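Local coordinates for protein 2',5'-phosphodiesterase 12 (Homo sapiens, PDB 4Z0V) that belongs to the endonuclease/exonuclease/phosphatase family, with a DNase I-like domain that follows a smaller N-terminal beta domain, and is modelled with a magnesium ion, at residues R113-T117 with Q405-P410; A124-S130 with L433-W439; F199-G203 with T215-K219; K279-V283 with Y317-I323. All coordinates share one frame. Where two conformers were deposited one is given. Residues are numbered along the deposited sequence.

All four contacts lie in the DNase I-like domain. Contacts 1, 2 and 3 reach one mixed sheet, ordered 201-207, 211-218, 177-184, 125-132, 433-439, 401-406. Contact 3 lies at one edge and contact 1 at the other, about 20 Å apart between centres. Contact 2 joins two inner strands between them. Contact 4 belongs to the second sheet, and its centre is about 15 Å from that of contact 2. There L437 and T128 pack on I323, and W439 on K279 and I281, so the two sheets face each other. Contacts 1 and 2 alternate along the chain. Both enclose contact 3 and then contact 4, so residues 113-130 pair with residues 405-439 near the chain's end.

Contact 1: R113-T117 with Q405-P410; sequences RHLYT and QVIPLP
R113-T117 is a turn, 3-10 at 115-116, with Y116 N bonded to R113 O at 2.9 Å. The CA atoms of Y116 and I407 are 6.0 Å apart. Q405 starts segment 405-410 as strand, and its NE2 donates to Y116 O at 3.0 Å and also to D436. The CA-to-CB bond of I407 points sideways. I407 CG1 sits 3.7 Å from Y116 CB and 3.6 Å from T117 CG2. P408 lays its ring over the Y116 face in a CH-pi contact, with P408 CD 3.5 Å from the ring centroid. R113, chi1 m, chi2 t, chi3 p, brings its guanidinium to the backbone here. R113 NE donates to P408 O at 2.8 Å, and R113 NH2 makes a weak bond of 3.4 Å to I407 O. L409 CA and P410 CD lie over one guanidinium face. This is a 3-10 turn after helix 110-113 packed on the end of edge strand 401-406, where an arginine takes two carbonyls. Strand 433-439 lies alongside, and I407 packs on its V434.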
loop_
_atom_site.group_PDB
_atom_site.type_symbol
_atom_site.label_atom_id
_atom_site.label_comp_id
_atom_site.label_asym_id
_atom_site.label_seq_id
_atom_site.Cartn_x
_atom_site.Cartn_y
_atom_site.Cartn_z
ATOM N N ARG A 113 15.547 4.454 -6.488
ATOM C CA ARG A 113 14.373 3.841 -7.123
ATOM C C ARG A 113 13.543 4.886 -7.849
ATOM O O ARG A 113 13.022 4.601 -8.917
ATOM C CB ARG A 113 13.530 3.134 -6.047
ATOM C CG ARG A 113 14.324 2.061 -5.306
ATOM C CD ARG A 113 13.401 1.217 -4.445
ATOM N NE ARG A 113 12.746 0.174 -5.233
ATOM C CZ ARG A 113 11.763 -0.593 -4.786
ATOM N NH1 ARG A 113 11.273 -0.410 -3.564
ATOM N NH2 ARG A 113 11.271 -1.561 -5.548
ATOM N N HIS A 114 13.520 6.122 -7.330
ATOM C CA HIS A 114 12.772 7.222 -7.927
ATOM C C HIS A 114 13.339 7.656 -9.278
ATOM O O HIS A 114 12.606 8.243 -10.065
ATOM C CB HIS A 114 12.692 8.402 -6.969
ATOM C CG HIS A 114 11.702 8.193 -5.862
ATOM N ND1 HIS A 114 11.720 8.986 -4.742
ATOM C CD2 HIS A 114 10.682 7.297 -5.756
ATOM C CE1 HIS A 114 10.720 8.560 -3.979
ATOM N NE2 HIS A 114 10.080 7.529 -4.545
ATOM N N LEU A 115 14.581 7.242 -9.612
ATOM C CA LEU A 115 15.123 7.504 -10.956
ATOM C C LEU A 115 14.378 6.691 -12.018
ATOM O O LEU A 115 14.480 7.009 -13.203
ATOM C CB LEU A 115 16.632 7.161 -11.022
ATOM C CG LEU A 115 17.551 7.928 -10.052
ATOM C CD1 LEU A 115 19.001 7.545 -10.290
ATOM C CD2 LEU A 115 17.372 9.451 -10.186
ATOM N N TYR A 116 13.681 5.616 -11.607
ATOM C CA TYR A 116 12.907 4.734 -12.506
ATOM C C TYR A 116 11.439 5.167 -12.611
ATOM O O TYR A 116 10.664 4.525 -13.328
ATOM C CB TYR A 116 12.956 3.292 -11.991
ATOM C CG TYR A 116 14.319 2.652 -12.124
ATOM C CD1 TYR A 116 15.336 2.935 -11.213
ATOM C CD2 TYR A 116 14.608 1.797 -13.181
ATOM C CE1 TYR A 116 16.614 2.399 -11.369
ATOM C CE2 TYR A 116 15.874 1.232 -13.329
ATOM C CZ TYR A 116 16.884 1.565 -12.442
ATOM O OH TYR A 116 18.123 0.987 -12.573
ATOM N N THR A 117 11.047 6.204 -11.850
ATOM C CA THR A 117 9.642 6.643 -11.767
ATOM C C THR A 117 9.564 8.158 -11.805
ATOM O O THR A 117 8.810 8.770 -11.048
ATOM C CB THR A 117 9.015 6.096 -10.444
ATOM O OG1 THR A 117 9.649 6.709 -9.318
ATOM C CG2 THR A 117 9.087 4.577 -10.321
ATOM N N GLN A 405 8.569 -2.696 -17.191
ATOM C CA GLN A 405 9.822 -2.614 -16.433
ATOM C C GLN A 405 9.554 -2.936 -14.974
ATOM O O GLN A 405 8.418 -2.783 -14.499
ATOM C CB GLN A 405 10.537 -1.247 -16.569
ATOM C CG GLN A 405 9.795 -0.070 -15.971
ATOM C CD GLN A 405 10.703 1.043 -15.455
ATOM O OE1 GLN A 405 11.952 0.942 -15.408
ATOM N NE2 GLN A 405 10.082 2.126 -15.015
ATOM N N VAL A 406 10.604 -3.386 -14.286
ATOM C CA VAL A 406 10.616 -3.675 -12.847
ATOM C C VAL A 406 11.495 -2.610 -12.249
ATOM O O VAL A 406 12.643 -2.452 -12.694
ATOM C CB VAL A 406 11.112 -5.109 -12.506
ATOM C CG1 VAL A 406 11.213 -5.321 -10.992
ATOM C CG2 VAL A 406 10.198 -6.159 -13.125
ATOM N N ILE A 407 10.976 -1.870 -11.250
ATOM C CA ILE A 407 11.767 -0.864 -10.542
ATOM C C ILE A 407 12.640 -1.676 -9.570
ATOM O O ILE A 407 12.100 -2.404 -8.720
ATOM C CB ILE A 407 10.872 0.190 -9.844
ATOM C CG1 ILE A 407 10.151 1.133 -10.848
ATOM C CG2 ILE A 407 11.715 1.029 -8.861
ATOM C CD1 ILE A 407 9.082 0.562 -11.823
ATOM N N PRO A 408 13.977 -1.656 -9.730
ATOM C CA PRO A 408 14.820 -2.529 -8.898
ATOM C C PRO A 408 14.685 -2.271 -7.419
ATOM O O PRO A 408 14.543 -1.128 -6.995
ATOM C CB PRO A 408 16.252 -2.198 -9.356
ATOM C CG PRO A 408 16.164 -0.897 -10.025
ATOM C CD PRO A 408 14.797 -0.860 -10.666
ATOM N N LEU A 409 14.790 -3.348 -6.645
ATOM C CA LEU A 409 14.769 -3.255 -5.194
ATOM C C LEU A 409 16.060 -2.598 -4.724
ATOM O O LEU A 409 17.055 -2.639 -5.468
ATOM C CB LEU A 409 14.599 -4.665 -4.590
ATOM C CG LEU A 409 13.122 -5.107 -4.477
ATOM C CD1 LEU A 409 12.545 -5.483 -5.855
ATOM C CD2 LEU A 409 12.996 -6.292 -3.561
ATOM N N PRO A 410 16.095 -1.989 -3.520
ATOM C CA PRO A 410 17.369 -1.424 -3.034
ATOM C C PRO A 410 18.463 -2.485 -3.012
ATOM O O PRO A 410 18.161 -3.688 -2.888
ATOM C CB PRO A 410 17.043 -1.001 -1.586
ATOM C CG PRO A 410 15.572 -0.806 -1.559
ATOM C CD PRO A 410 15.025 -1.859 -2.505
#

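Contact 2: A124-S130 with L433-W439; sequences ALIRTVS and LVCDLKW
Strands 125-130 and 433-439 run antiparallel, 4.4 Å apart at their axes and at 152°. The register pairs L125 with K438, I126 with L437, R127 with D436, T128 with C435, V129 with V434 and S130 with L433. I126, T128 and S130 are in hydrogen-bonded pairs. I126 N to L437 O and T128 N to C435 O are both 2.8 Å, and W439 N extends the ladder to A124 O at 3.1 Å. On the face of L125, R127 and V129, the R127 side chain (chi1 t, chi2 t) lies beside D436 (chi1 m). Their salt bridge is two-pronged: R127 NE to D436 OD1 2.7 Å, R127 NH2 to D436 OD2 3.1 Å. V129 CG2 fits against V434 CG1 at 3.9 Å, and L125 CD2 rests on K438 CB at 3.7 Å. On the other face, L437 leans diagonally across, filling the space beside T128, with L437 CD1 3.5 Å from T128 OG1. I126 CD1 fills the space beside the W439 ring, 3.6 Å from W439 CZ2. This is one of the inner strand pairings of a DNase I-like sandwich. Strands 177-184 and 401-406 flank the pair, and strands 322-327 and 387-397 pack against the face of T128 and L437.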
loop_
_atom_site.group_PDB
_atom_site.type_symbol
_atom_site.label_atom_id
_atom_site.label_comp_id
_atom_site.label_asym_id
_atom_site.label_seq_id
_atom_site.Cartn_x
_atom_site.Cartn_y
_atom_site.Cartn_z
ATOM N N ALA A 124 -0.965 3.841 -22.007
ATOM C CA ALA A 124 -0.836 2.410 -22.273
ATOM C C ALA A 124 -0.293 1.644 -21.064
ATOM O O ALA A 124 -0.339 0.414 -21.074
ATOM C CB ALA A 124 0.085 2.180 -23.471
ATOM N N LEU A 125 0.245 2.355 -20.046
ATOM C CA LEU A 125 0.866 1.713 -18.888
ATOM C C LEU A 125 0.055 1.851 -17.602
ATOM O O LEU A 125 -0.796 2.739 -17.469
ATOM C CB LEU A 125 2.279 2.277 -18.619
ATOM C CG LEU A 125 3.299 2.241 -19.772
ATOM C CD1 LEU A 125 4.632 2.866 -19.339
ATOM C CD2 LEU A 125 3.513 0.835 -20.265
ATOM N N ILE A 126 0.348 0.942 -16.662
ATOM C CA ILE A 126 -0.195 0.959 -15.317
ATOM C C ILE A 126 0.978 0.784 -14.385
ATOM O O ILE A 126 1.482 -0.340 -14.253
ATOM C CB ILE A 126 -1.294 -0.111 -15.036
ATOM C CG1 ILE A 126 -2.392 -0.155 -16.130
ATOM C CG2 ILE A 126 -1.890 0.088 -13.602
ATOM C CD1 ILE A 126 -3.309 -1.461 -15.993
ATOM N N ARG A 127 1.431 1.861 -13.745
ATOM C CA ARG A 127 2.483 1.714 -12.741
ATOM C C ARG A 127 1.814 1.186 -11.458
ATOM O O ARG A 127 0.967 1.861 -10.869
ATOM C CB ARG A 127 3.228 3.027 -12.484
ATOM C CG ARG A 127 4.310 2.858 -11.417
ATOM C CD ARG A 127 5.261 4.023 -11.383
ATOM N NE ARG A 127 6.104 4.034 -12.584
ATOM C CZ ARG A 127 6.552 5.127 -13.193
ATOM N NH1 ARG A 127 6.264 6.332 -12.708
ATOM N NH2 ARG A 127 7.283 5.023 -14.295
ATOM N N THR A 128 2.266 0.032 -10.981
ATOM C CA THR A 128 1.616 -0.656 -9.856
ATOM C C THR A 128 2.595 -0.844 -8.718
ATOM O O THR A 128 3.783 -1.121 -8.948
ATOM C CB THR A 128 1.080 -2.015 -10.374
ATOM O OG1 THR A 128 0.221 -1.773 -11.489
ATOM C CG2 THR A 128 0.275 -2.764 -9.314
ATOM N N VAL A 129 2.116 -0.562 -7.481
ATOM C CA VAL A 129 2.932 -0.687 -6.269
ATOM C C VAL A 129 2.260 -1.667 -5.328
ATOM O O VAL A 129 1.035 -1.621 -5.184
ATOM C CB VAL A 129 3.072 0.705 -5.563
ATOM C CG1 VAL A 129 3.808 0.574 -4.212
ATOM C CG2 VAL A 129 3.765 1.736 -6.469
ATOM N N SER A 130 3.032 -2.494 -4.631
ATOM C CA SER A 130 2.505 -3.337 -3.531
ATOM C C SER A 130 3.446 -3.147 -2.377
ATOM O O SER A 130 4.666 -3.321 -2.542
ATOM C CB SER A 130 2.354 -4.811 -3.909
ATOM O OG SER A 130 1.777 -5.517 -2.813
ATOM N N LEU A 433 7.194 -3.152 -3.743
ATOM C CA LEU A 433 7.331 -3.669 -5.120
ATOM C C LEU A 433 6.746 -2.661 -6.051
ATOM O O LEU A 433 5.664 -2.156 -5.785
ATOM C CB LEU A 433 6.620 -5.002 -5.313
ATOM C CG LEU A 433 7.125 -6.177 -4.531
ATOM C CD1 LEU A 433 6.284 -7.370 -4.875
ATOM C CD2 LEU A 433 8.608 -6.452 -4.822
ATOM N N VAL A 434 7.466 -2.300 -7.112
ATOM C CA VAL A 434 6.976 -1.300 -8.079
ATOM C C VAL A 434 7.278 -1.811 -9.470
ATOM O O VAL A 434 8.425 -2.187 -9.746
ATOM C CB VAL A 434 7.626 0.097 -7.864
ATOM C CG1 VAL A 434 6.935 1.177 -8.721
ATOM C CG2 VAL A 434 7.646 0.501 -6.393
ATOM N N CYS A 435 6.283 -1.820 -10.360
ATOM C CA CYS A 435 6.526 -2.259 -11.743
ATOM C C CYS A 435 5.616 -1.509 -12.685
ATOM O O CYS A 435 4.510 -1.109 -12.299
ATOM C CB CYS A 435 6.315 -3.757 -11.873
ATOM S SG CYS A 435 4.624 -4.259 -11.533
ATOM N N ASP A 436 6.060 -1.333 -13.924
ATOM C CA ASP A 436 5.227 -0.703 -14.938
ATOM C C ASP A 436 4.650 -1.817 -15.774
ATOM O O ASP A 436 5.414 -2.659 -16.250
ATOM C CB ASP A 436 6.043 0.266 -15.789
ATOM C CG ASP A 436 6.525 1.472 -15.031
ATOM O OD1 ASP A 436 6.080 1.663 -13.879
ATOM O OD2 ASP A 436 7.302 2.255 -15.606
ATOM N N LEU A 437 3.318 -1.887 -15.847
ATOM C CA LEU A 437 2.609 -2.905 -16.625
ATOM C C LEU A 437 2.098 -2.296 -17.907
ATOM O O LEU A 437 1.822 -1.108 -17.935
ATOM C CB LEU A 437 1.435 -3.449 -15.812
ATOM C CG LEU A 437 1.780 -4.024 -14.433
ATOM C CD1 LEU A 437 0.491 -4.457 -13.713
ATOM C CD2 LEU A 437 2.792 -5.175 -14.565
ATOM N N LYS A 438 2.004 -3.073 -18.975
ATOM C CA LYS A 438 1.469 -2.552 -20.231
ATOM C C LYS A 438 0.256 -3.373 -20.633
ATOM O O LYS A 438 0.258 -4.597 -20.468
ATOM C CB LYS A 438 2.560 -2.574 -21.339
ATOM C CG LYS A 438 2.173 -1.850 -22.629
ATOM C CD LYS A 438 3.427 -1.520 -23.442
ATOM C CE LYS A 438 3.170 -0.630 -24.638
ATOM N NZ LYS A 438 2.780 -1.412 -25.840
ATOM N N TRP A 439 -0.812 -2.688 -21.086
ATOM C CA TRP A 439 -1.999 -3.351 -21.622
ATOM C C TRP A 439 -1.600 -4.061 -22.924
ATOM O O TRP A 439 -0.899 -3.456 -23.750
ATOM C CB TRP A 439 -3.110 -2.311 -21.921
ATOM C CG TRP A 439 -3.696 -1.595 -20.735
ATOM C CD1 TRP A 439 -3.415 -0.321 -20.333
ATOM C CD2 TRP A 439 -4.801 -2.030 -19.933
ATOM N NE1 TRP A 439 -4.260 0.055 -19.315
ATOM C CE2 TRP A 439 -5.137 -0.968 -19.065
ATOM C CE3 TRP A 439 -5.549 -3.218 -19.869
ATOM C CZ2 TRP A 439 -6.170 -1.064 -18.130
ATOM C CZ3 TRP A 439 -6.569 -3.312 -18.940
ATOM C CH2 TRP A 439 -6.867 -2.252 -18.082
HETATM O O HOH W 1 -3.573 2.641 -18.232
#

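Contact 3: F199-G203 with T215-K219; sequences FGLEG and TFYRK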
loop_
_atom_site.group_PDB
_atom_site.type_symbol
_atom_site.label_atom_id
_atom_site.label_comp_id
_atom_site.label_asym_id
_atom_site.label_seq_id
_atom_site.Cartn_x
_atom_site.Cartn_y
_atom_site.Cartn_z
ATOM N N PHE A 199 -1.367 14.290 -5.003
ATOM C CA PHE A 199 -0.667 13.818 -6.190
ATOM C C PHE A 199 -1.621 13.118 -7.183
ATOM O O PHE A 199 -1.143 12.497 -8.122
ATOM C CB PHE A 199 0.517 12.895 -5.783
ATOM C CG PHE A 199 1.700 13.684 -5.259
ATOM C CD1 PHE A 199 1.716 14.161 -3.948
ATOM C CD2 PHE A 199 2.775 13.996 -6.092
ATOM C CE1 PHE A 199 2.807 14.887 -3.461
ATOM C CE2 PHE A 199 3.862 14.729 -5.616
ATOM C CZ PHE A 199 3.876 15.171 -4.299
ATOM N N GLY A 200 -2.937 13.250 -6.986
ATOM C CA GLY A 200 -3.926 12.762 -7.945
ATOM C C GLY A 200 -4.470 11.351 -7.780
ATOM O O GLY A 200 -5.090 10.834 -8.708
ATOM N N LEU A 201 -4.306 10.744 -6.596
ATOM C CA LEU A 201 -4.845 9.401 -6.341
ATOM C C LEU A 201 -5.933 9.441 -5.278
ATOM O O LEU A 201 -5.865 10.239 -4.348
ATOM C CB LEU A 201 -3.748 8.414 -5.901
ATOM C CG LEU A 201 -2.647 8.121 -6.932
ATOM C CD1 LEU A 201 -1.460 9.046 -6.732
ATOM C CD2 LEU A 201 -2.134 6.711 -6.778
ATOM N N GLU A 202 -6.902 8.568 -5.408
ATOM C CA GLU A 202 -8.013 8.410 -4.466
ATOM C C GLU A 202 -7.919 7.015 -3.885
ATOM O O GLU A 202 -7.430 6.111 -4.559
ATOM C CB GLU A 202 -9.331 8.618 -5.213
ATOM C CG GLU A 202 -10.579 8.696 -4.384
ATOM C CD GLU A 202 -11.715 9.312 -5.188
ATOM O OE1 GLU A 202 -12.411 8.556 -5.904
ATOM O OE2 GLU A 202 -11.842 10.558 -5.184
ATOM N N GLY A 203 -8.339 6.841 -2.648
ATOM C CA GLY A 203 -8.179 5.531 -2.030
ATOM C C GLY A 203 -9.382 4.978 -1.300
ATOM O O GLY A 203 -10.321 5.716 -0.956
ATOM N N THR A 215 -6.219 0.541 -1.149
ATOM C CA THR A 215 -5.915 0.570 -2.594
ATOM C C THR A 215 -6.139 2.001 -3.037
ATOM O O THR A 215 -7.195 2.556 -2.766
ATOM C CB THR A 215 -6.767 -0.457 -3.398
ATOM O OG1 THR A 215 -6.450 -1.785 -2.976
ATOM C CG2 THR A 215 -6.522 -0.379 -4.921
ATOM N N PHE A 216 -5.152 2.584 -3.690
ATOM C CA PHE A 216 -5.216 3.945 -4.241
ATOM C C PHE A 216 -5.117 3.866 -5.749
ATOM O O PHE A 216 -4.424 3.007 -6.258
ATOM C CB PHE A 216 -4.107 4.835 -3.682
ATOM C CG PHE A 216 -4.358 5.266 -2.260
ATOM C CD1 PHE A 216 -3.946 4.467 -1.186
ATOM C CD2 PHE A 216 -4.942 6.506 -1.986
ATOM C CE1 PHE A 216 -4.172 4.875 0.133
ATOM C CE2 PHE A 216 -5.176 6.911 -0.663
ATOM C CZ PHE A 216 -4.803 6.082 0.383
ATOM N N TYR A 217 -5.838 4.731 -6.463
ATOM C CA TYR A 217 -5.801 4.686 -7.920
ATOM C C TYR A 217 -5.722 6.099 -8.449
ATOM O O TYR A 217 -6.329 6.997 -7.869
ATOM C CB TYR A 217 -7.023 3.926 -8.498
ATOM C CG TYR A 217 -8.347 4.411 -7.939
ATOM C CD1 TYR A 217 -8.847 3.911 -6.737
ATOM C CD2 TYR A 217 -9.063 5.421 -8.572
ATOM C CE1 TYR A 217 -10.007 4.430 -6.164
ATOM C CE2 TYR A 217 -10.241 5.927 -8.021
ATOM C CZ TYR A 217 -10.704 5.432 -6.816
ATOM O OH TYR A 217 -11.876 5.921 -6.289
ATOM N N ARG A 218 -4.965 6.299 -9.551
ATOM C CA ARG A 218 -4.795 7.627 -10.134
ATOM C C ARG A 218 -6.048 8.038 -10.880
ATOM O O ARG A 218 -6.424 7.379 -11.854
ATOM C CB ARG A 218 -3.577 7.636 -11.043
ATOM C CG ARG A 218 -3.340 9.000 -11.695
ATOM C CD ARG A 218 -2.004 9.033 -12.441
ATOM N NE ARG A 218 -0.894 8.819 -11.515
ATOM C CZ ARG A 218 -0.408 9.753 -10.697
ATOM N NH1 ARG A 218 -0.872 10.999 -10.747
ATOM N NH2 ARG A 218 0.556 9.454 -9.841
ATOM N N LYS A 219 -6.662 9.151 -10.454
ATOM C CA LYS A 219 -7.956 9.604 -11.007
ATOM C C LYS A 219 -7.860 10.011 -12.478
ATOM O O LYS A 219 -8.823 9.831 -13.223
ATOM C CB LYS A 219 -8.545 10.767 -10.186
ATOM C CG LYS A 219 -8.980 10.385 -8.742
ATOM C CD LYS A 219 -10.176 9.382 -8.717
ATOM C CE LYS A 219 -11.549 9.956 -9.045
ATOM N NZ LYS A 219 -11.927 11.081 -8.150
HETATM O O HOH W 2 1.992 11.794 -9.222
#
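E202 has the most surface buried by this contact, followed by L201 and R218. E202 forms an antiparallel hydrogen-bonded pair with Y217: E202 N to Y217 O is 3.0 Å and Y217 N to E202 O is 2.8 Å. Its extended side chain brings the carboxylate to two partners. E202 OE1 accepts a weak bond from Y217 OH at 2.7 Å, and E202 OE2 forms a salt bridge with K219 NZ at 3.0 Å. L201 and R218 are a non-hydrogen-bonded pair, CA to CA 4.2 Å. L201 CD1 lies over one face of the guanidinium, 3.7 Å from R218 NH2, and L201 CD2 is 4.1 Å from F216 CB. R218 NH1 makes a weak bond to F199 O at 3.0 Å, but the guanidinium also bonds to A175 and D176. G200 closes helix 185-198 in a Schellman motif, and G200 O takes K219 N at 2.9 Å. G203 leaves its CA against the F216 ring face, 3.8 Å from the centroid, where a CB would clash. The two strands form a beta hairpin at the sheet edge. Charge and hydroxyl bonds to E202 thus tie its strands together, while R218 links the hairpin to its neighbours.

Contact 4: K279-V283 with Y317-I323; sequences KRICV and YPGIPVI
K279-V283 and Y317-I323 meet as neighbouring parallel strands, with a loop leading into the second. C282 pairs with V322 and V283 with I323, at CA-CA distances of 4.8 and 4.9 Å. Two backbone hydrogen bonds set the register: C282 N to P321 O at 2.9 Å and I323 N to C282 O at 3.0 Å. CA-H...O contacts join V322 CA to C282 O at 3.3 Å and V283 CA to I323 O at 3.5 Å. R280 O also lies 3.2 Å from P321 CD. Apolar packing differs by face. I281 CD1 meets I323 CD1 at 3.5 Å and P321 CG at 4.4 Å. On the C282 side, with C282 chi1 t, C282 CB touches I320 CD1 at 3.9 Å and V322 CG2 at 4.1 Å. I320 has chi1 p and points toward the first strand. The third kind is van der Waals packing of the R280 side chain, chi1 m and chi2 t, on the loop. Y317 CD1 lies over one guanidinium face, 3.7 Å from R280 NH1, with the tyrosine ring edge-on. R280 NH2 is 3.3 Å from P318 CD. P318 centres an inverse gamma turn, and G319 follows at positive phi. The segments belong to a beta-alpha-beta crossover through helix 295-316, which packs on C282 and V322. Strand 265-273 flanks 280-287 on its other edge, and W439 of strand 433-439 packs on I281 and P321.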
loop_
_atom_site.group_PDB
_atom_site.type_symbol
_atom_site.label_atom_id
_atom_site.label_comp_id
_atom_site.label_asym_id
_atom_site.label_seq_id
_atom_site.Cartn_x
_atom_site.Cartn_y
_atom_site.Cartn_z
ATOM N N LYS A 279 -11.837 -0.672 -21.355
ATOM C CA LYS A 279 -10.901 -1.244 -20.414
ATOM C C LYS A 279 -11.269 -1.077 -18.951
ATOM O O LYS A 279 -11.312 0.027 -18.382
ATOM C CB LYS A 279 -9.475 -0.730 -20.645
ATOM C CG LYS A 279 -8.755 -1.517 -21.743
ATOM C CD LYS A 279 -7.408 -0.910 -22.120
ATOM C CE LYS A 279 -6.643 -1.756 -23.128
ATOM N NZ LYS A 279 -7.353 -1.910 -24.429
ATOM N N ARG A 280 -11.505 -2.242 -18.346
ATOM C CA ARG A 280 -11.800 -2.366 -16.919
ATOM C C ARG A 280 -10.756 -3.317 -16.323
ATOM O O ARG A 280 -10.226 -4.166 -17.039
ATOM C CB ARG A 280 -13.252 -2.855 -16.685
ATOM C CG ARG A 280 -14.336 -1.834 -17.128
ATOM C CD ARG A 280 -15.796 -2.336 -17.167
ATOM N NE ARG A 280 -15.928 -3.585 -17.922
ATOM C CZ ARG A 280 -17.061 -4.237 -18.196
ATOM N NH1 ARG A 280 -18.247 -3.726 -17.838
ATOM N NH2 ARG A 280 -17.023 -5.376 -18.867
ATOM N N ILE A 281 -10.465 -3.185 -15.043
ATOM C CA ILE A 281 -9.494 -4.078 -14.420
ATOM C C ILE A 281 -9.922 -4.309 -12.982
ATOM O O ILE A 281 -10.442 -3.411 -12.312
ATOM C CB ILE A 281 -8.054 -3.523 -14.542
ATOM C CG1 ILE A 281 -7.003 -4.546 -14.043
ATOM C CG2 ILE A 281 -7.891 -2.143 -13.865
ATOM C CD1 ILE A 281 -5.727 -4.449 -14.867
ATOM N N CYS A 282 -9.778 -5.534 -12.558
ATOM C CA CYS A 282 -10.111 -5.963 -11.206
ATOM C C CYS A 282 -8.805 -5.969 -10.379
ATOM O O CYS A 282 -7.893 -6.749 -10.666
ATOM C CB CYS A 282 -10.756 -7.346 -11.268
ATOM S SG CYS A 282 -11.047 -8.072 -9.645
ATOM N N VAL A 283 -8.698 -5.074 -9.391
ATOM C CA VAL A 283 -7.494 -4.949 -8.547
ATOM C C VAL A 283 -7.768 -5.575 -7.188
ATOM O O VAL A 283 -8.645 -5.094 -6.449
ATOM C CB VAL A 283 -7.049 -3.464 -8.381
ATOM C CG1 VAL A 283 -5.828 -3.377 -7.462
ATOM C CG2 VAL A 283 -6.752 -2.829 -9.745
ATOM N N TYR A 317 -18.763 -9.190 -13.682
ATOM C CA TYR A 317 -18.350 -8.460 -14.884
ATOM C C TYR A 317 -18.114 -9.500 -15.979
ATOM O O TYR A 317 -17.690 -10.615 -15.673
ATOM C CB TYR A 317 -17.099 -7.623 -14.641
ATOM C CG TYR A 317 -17.379 -6.370 -13.843
ATOM C CD1 TYR A 317 -17.706 -5.174 -14.482
ATOM C CD2 TYR A 317 -17.347 -6.387 -12.449
ATOM C CE1 TYR A 317 -17.972 -4.009 -13.750
ATOM C CE2 TYR A 317 -17.627 -5.238 -11.706
ATOM C CZ TYR A 317 -17.956 -4.059 -12.363
ATOM O OH TYR A 317 -18.163 -2.927 -11.636
ATOM N N PRO A 318 -18.292 -9.135 -17.250
ATOM C CA PRO A 318 -18.194 -10.141 -18.319
ATOM C C PRO A 318 -16.764 -10.356 -18.850
ATOM O O PRO A 318 -16.527 -10.301 -20.060
ATOM C CB PRO A 318 -19.143 -9.574 -19.384
ATOM C CG PRO A 318 -18.948 -8.104 -19.262
ATOM C CD PRO A 318 -18.861 -7.871 -17.763
ATOM N N GLY A 319 -15.848 -10.690 -17.948
ATOM C CA GLY A 319 -14.489 -11.073 -18.297
ATOM C C GLY A 319 -13.523 -9.923 -18.351
ATOM O O GLY A 319 -13.216 -9.410 -19.430
ATOM N N ILE A 320 -13.081 -9.474 -17.178
ATOM C CA ILE A 320 -12.115 -8.381 -17.098
ATOM C C ILE A 320 -10.792 -8.909 -16.527
ATOM O O ILE A 320 -10.813 -9.861 -15.747
ATOM C CB ILE A 320 -12.670 -7.200 -16.284
ATOM C CG1 ILE A 320 -13.043 -7.638 -14.828
ATOM C CG2 ILE A 320 -13.869 -6.595 -17.027
ATOM C CD1 ILE A 320 -13.401 -6.415 -13.930
ATOM N N PRO A 321 -9.646 -8.281 -16.870
ATOM C CA PRO A 321 -8.365 -8.793 -16.374
ATOM C C PRO A 321 -8.114 -8.449 -14.913
ATOM O O PRO A 321 -8.833 -7.642 -14.340
ATOM C CB PRO A 321 -7.342 -8.149 -17.303
ATOM C CG PRO A 321 -7.966 -6.881 -17.730
ATOM C CD PRO A 321 -9.447 -7.140 -17.794
ATOM N N VAL A 322 -7.105 -9.086 -14.321
ATOM C CA VAL A 322 -6.822 -8.974 -12.891
ATOM C C VAL A 322 -5.391 -8.587 -12.572
ATOM O O VAL A 322 -4.442 -8.996 -13.239
ATOM C CB VAL A 322 -7.144 -10.377 -12.239
ATOM C CG1 VAL A 322 -6.703 -10.441 -10.768
ATOM C CG2 VAL A 322 -8.632 -10.731 -12.364
ATOM N N ILE A 323 -5.246 -7.788 -11.498
ATOM C CA ILE A 323 -3.974 -7.480 -10.843
ATOM C C ILE A 323 -4.206 -7.936 -9.424
ATOM O O ILE A 323 -5.211 -7.538 -8.832
ATOM C CB ILE A 323 -3.513 -5.998 -10.911
ATOM C CG1 ILE A 323 -3.189 -5.572 -12.351
ATOM C CG2 ILE A 323 -2.278 -5.768 -9.992
ATOM C CD1 ILE A 323 -3.107 -4.051 -12.508
#